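Local atomic coordinates of L-lysine 6-monooxygenase (Pseudomonas syringae pv. tomato, PDB entry 5CQF), a protein that probably catalyses the FAD- and NADPH-dependent N6-hydroxylation of L-lysine, a step in siderophore biosynthesis. Residues Phe74-Thr79 with Ser115-Trp120. Residues are numbered along the deposited sequence; the frame is centred on the assembly and turned at random.
Sequences FRDLVT and SDYLGW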
ATOM      1  N   PHE A  74       3.287  11.515 -14.626  1.00 34.27           N
ATOM      2  CA  PHE A  74       3.548  11.777 -16.038  1.00 34.73           C
ATOM      3  C   PHE A  74       2.330  12.171 -16.832  1.00 34.01           C
ATOM      4  O   PHE A  74       2.453  12.715 -17.935  1.00 34.14           O
ATOM      5  CB  PHE A  74       4.102  10.543 -16.754  1.00 36.01           C
ATOM      6  CG  PHE A  74       5.510  10.176 -16.379  1.00 36.94           C
ATOM      7  CD1 PHE A  74       6.420  11.123 -15.950  1.00 39.31           C
ATOM      8  CD2 PHE A  74       5.923   8.867 -16.489  1.00 38.05           C
ATOM      9  CE1 PHE A  74       7.715  10.758 -15.611  1.00 40.98           C
ATOM     10  CE2 PHE A  74       7.217   8.496 -16.186  1.00 40.57           C
ATOM     11  CZ  PHE A  74       8.116   9.440 -15.729  1.00 41.71           C
ATOM     12  N   ARG A  75       1.161  11.887 -16.288  1.00 34.18           N
ATOM     13  CA  ARG A  75      -0.084  12.130 -16.980  1.00 33.73           C
ATOM     14  C   ARG A  75      -0.570  13.525 -16.595  1.00 35.12           C
ATOM     15  O   ARG A  75      -1.623  13.691 -15.948  1.00 35.72           O
ATOM     16  CB  ARG A  75      -1.066  11.016 -16.654  1.00 33.40           C
ATOM     17  CG  ARG A  75      -0.465   9.686 -17.109  1.00 35.25           C
ATOM     18  CD  ARG A  75      -1.366   8.451 -16.972  1.00 35.21           C
ATOM     19  NE  ARG A  75      -2.657   8.696 -17.565  1.00 37.21           N
ATOM     20  CZ  ARG A  75      -3.827   8.361 -17.016  1.00 37.29           C
ATOM     21  NH1 ARG A  75      -3.876   7.744 -15.831  1.00 35.23           N
ATOM     22  NH2 ARG A  75      -4.947   8.671 -17.671  1.00 36.62           N
ATOM     23  N   ASP A  76       0.237  14.501 -17.027  1.00 34.52           N
ATOM     24  CA  ASP A  76       0.077  15.924 -16.784  1.00 34.44           C
ATOM     25  C   ASP A  76      -0.421  16.582 -18.066  1.00 34.83           C
ATOM     26  O   ASP A  76      -0.894  15.873 -18.960  1.00 32.69           O
ATOM     27  CB  ASP A  76       1.408  16.538 -16.277  1.00 34.44           C
ATOM     28  CG  ASP A  76       2.564  16.492 -17.301  1.00 33.82           C
ATOM     29  OD1 ASP A  76       2.350  16.452 -18.511  1.00 32.53           O
ATOM     30  OD2 ASP A  76       3.736  16.489 -16.871  1.00 33.60           O
ATOM     31  N   LEU A  77      -0.307  17.917 -18.179  1.00 35.66           N
ATOM     32  CA  LEU A  77      -0.878  18.647 -19.325  1.00 36.33           C
ATOM     33  C   LEU A  77      -0.060  18.592 -20.577  1.00 35.15           C
ATOM     34  O   LEU A  77      -0.541  19.076 -21.609  1.00 35.62           O
ATOM     35  CB  LEU A  77      -1.109  20.129 -19.003  1.00 38.89           C
ATOM     36  CG  LEU A  77      -2.304  20.413 -18.118  1.00 41.98           C
ATOM     37  CD1 LEU A  77      -2.255  21.855 -17.662  1.00 44.18           C
ATOM     38  CD2 LEU A  77      -3.644  20.106 -18.801  1.00 42.46           C
ATOM     39  N   VAL A  78       1.169  18.064 -20.518  1.00 33.85           N
ATOM     40  CA  VAL A  78       2.054  18.088 -21.722  1.00 33.61           C
ATOM     41  C   VAL A  78       2.846  16.855 -22.023  1.00 32.07           C
ATOM     42  O   VAL A  78       3.076  16.555 -23.182  1.00 32.45           O
ATOM     43  CB  VAL A  78       3.062  19.260 -21.680  1.00 34.58           C
ATOM     44  CG1 VAL A  78       2.304  20.559 -21.625  1.00 34.73           C
ATOM     45  CG2 VAL A  78       4.011  19.159 -20.486  1.00 33.99           C
ATOM     46  N   THR A  79       3.274  16.161 -20.979  1.00 32.05           N
ATOM     47  CA  THR A  79       4.255  15.089 -21.077  1.00 32.05           C
ATOM     48  C   THR A  79       3.817  13.955 -21.997  1.00 34.11           C
ATOM     49  O   THR A  79       4.650  13.425 -22.707  1.00 35.49           O
ATOM     50  CB  THR A  79       4.585  14.560 -19.669  1.00 31.64           C
ATOM     51  OG1 THR A  79       5.275  15.559 -18.926  1.00 30.97           O
ATOM     52  CG2 THR A  79       5.406  13.266 -19.698  1.00 32.02           C
ATOM     53  N   SER A 115      -3.806  21.787  -8.929  1.00 37.87           N
ATOM     54  CA  SER A 115      -4.279  23.174  -9.134  1.00 40.99           C
ATOM     55  C   SER A 115      -3.145  24.168  -9.238  1.00 39.71           C
ATOM     56  O   SER A 115      -3.090  24.970 -10.188  1.00 40.29           O
ATOM     57  CB  SER A 115      -5.180  23.647  -7.980  1.00 44.10           C
ATOM     58  OG  SER A 115      -6.376  22.900  -7.990  1.00 50.02           O
ATOM     59  N   ASP A 116      -2.255  24.133  -8.249  1.00 38.12           N
ATOM     60  CA  ASP A 116      -1.079  24.995  -8.258  1.00 37.94           C
ATOM     61  C   ASP A 116      -0.260  24.821  -9.523  1.00 36.47           C
ATOM     62  O   ASP A 116       0.145  25.806 -10.161  1.00 36.66           O
ATOM     63  CB  ASP A 116      -0.198  24.725  -7.044  1.00 39.11           C
ATOM     64  CG  ASP A 116       0.856  25.805  -6.851  1.00 40.51           C
ATOM     65  OD1 ASP A 116       0.463  26.935  -6.527  1.00 43.38           O
ATOM     66  OD2 ASP A 116       2.059  25.556  -7.035  1.00 40.85           O
ATOM     67  N   TYR A 117      -0.026  23.565  -9.899  1.00 35.17           N
ATOM     68  CA  TYR A 117       0.659  23.267 -11.166  1.00 34.54           C
ATOM     69  C   TYR A 117      -0.040  23.946 -12.312  1.00 35.91           C
ATOM     70  O   TYR A 117       0.562  24.585 -13.153  1.00 35.27           O
ATOM     71  CB  TYR A 117       0.709  21.752 -11.403  1.00 33.64           C
ATOM     72  CG  TYR A 117       1.055  21.318 -12.824  1.00 32.79           C
ATOM     73  CD1 TYR A 117       2.319  21.533 -13.364  1.00 32.41           C
ATOM     74  CD2 TYR A 117       0.101  20.666 -13.623  1.00 32.43           C
ATOM     75  CE1 TYR A 117       2.617  21.128 -14.660  1.00 32.66           C
ATOM     76  CE2 TYR A 117       0.394  20.254 -14.907  1.00 30.72           C
ATOM     77  CZ  TYR A 117       1.636  20.481 -15.421  1.00 31.68           C
ATOM     78  OH  TYR A 117       1.891  20.085 -16.696  1.00 32.13           O
ATOM     79  N   LEU A 118      -1.348  23.800 -12.331  1.00 37.54           N
ATOM     80  CA  LEU A 118      -2.133  24.314 -13.420  1.00 38.80           C
ATOM     81  C   LEU A 118      -2.044  25.836 -13.506  1.00 38.14           C
ATOM     82  O   LEU A 118      -1.923  26.405 -14.594  1.00 38.33           O
ATOM     83  CB  LEU A 118      -3.564  23.838 -13.221  1.00 40.97           C
ATOM     84  CG  LEU A 118      -4.540  24.485 -14.166  1.00 44.18           C
ATOM     85  CD1 LEU A 118      -4.467  23.764 -15.492  1.00 44.62           C
ATOM     86  CD2 LEU A 118      -5.933  24.418 -13.566  1.00 48.31           C
ATOM     87  N   GLY A 119      -2.093  26.518 -12.372  1.00 38.54           N
ATOM     88  CA  GLY A 119      -1.820  27.984 -12.350  1.00 38.16           C
ATOM     89  C   GLY A 119      -0.394  28.279 -12.795  1.00 38.79           C
ATOM     90  O   GLY A 119      -0.131  29.260 -13.471  1.00 40.18           O
ATOM     91  N   TRP A 120       0.545  27.413 -12.445  1.00 37.37           N
ATOM     92  CA  TRP A 120       1.925  27.653 -12.810  1.00 38.23           C
ATOM     93  C   TRP A 120       2.112  27.558 -14.312  1.00 38.88           C
ATOM     94  O   TRP A 120       2.894  28.312 -14.897  1.00 41.29           O
ATOM     95  CB  TRP A 120       2.826  26.685 -12.038  1.00 37.60           C
ATOM     96  CG  TRP A 120       4.272  26.665 -12.385  1.00 38.57           C
ATOM     97  CD1 TRP A 120       5.279  27.367 -11.762  1.00 39.72           C
ATOM     98  CD2 TRP A 120       4.922  25.816 -13.344  1.00 37.76           C
ATOM     99  NE1 TRP A 120       6.489  27.038 -12.315  1.00 39.25           N
ATOM    100  CE2 TRP A 120       6.299  26.102 -13.292  1.00 37.65           C
ATOM    101  CE3 TRP A 120       4.468  24.861 -14.259  1.00 36.35           C
ATOM    102  CZ2 TRP A 120       7.227  25.472 -14.125  1.00 37.46           C
ATOM    103  CZ3 TRP A 120       5.390  24.245 -15.089  1.00 35.51           C
ATOM    104  CH2 TRP A 120       6.750  24.552 -15.016  1.00 36.33           C
TER
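Tyr117 extends from helix 111-125 and sets its hydroxyl against the turn that starts at Asp76. The backbone N-H of Leu77 is directed at Tyr117 OH from near the ring plane, at the edge, in a weak hydrogen bond of 3.4 Å with an N-H...O angle of 152°. The hydroxyl's stronger partner is Phe87 O, to which it donates. CB of Asp76 lies 3.6 Å from the same OH, and the carboxylate plane is inclined by 27° to the phenol ring. Tyr117 CG stands anti to the backbone N (chi1 165°), on a side chain that starts out toward the loop. Beside it, Leu77 CD1 meets Leu118 CD1 at 3.6 Å and comes within 4.1 Å of Tyr117 CE2. Both leucines also touch Ile26 on helix 23-37, which follows the glycine-rich turn of a Rossmann-type strand-turn-helix, probably the FAD-binding one. In the turn facing the hydroxyl, Val78 N closes an Asx turn on Asp76 OD1 (2.8 Å), from above the carboxylate plane; Thr79 N, on the syn lone pair, extends it to an Asx motif. With OD2 gripped by Thr79 OG1 and Phe89 N, the carboxylate's rotation is restrained at both oxygens. Farther out, the Phe89 ring packs edge-to-face with the phenol.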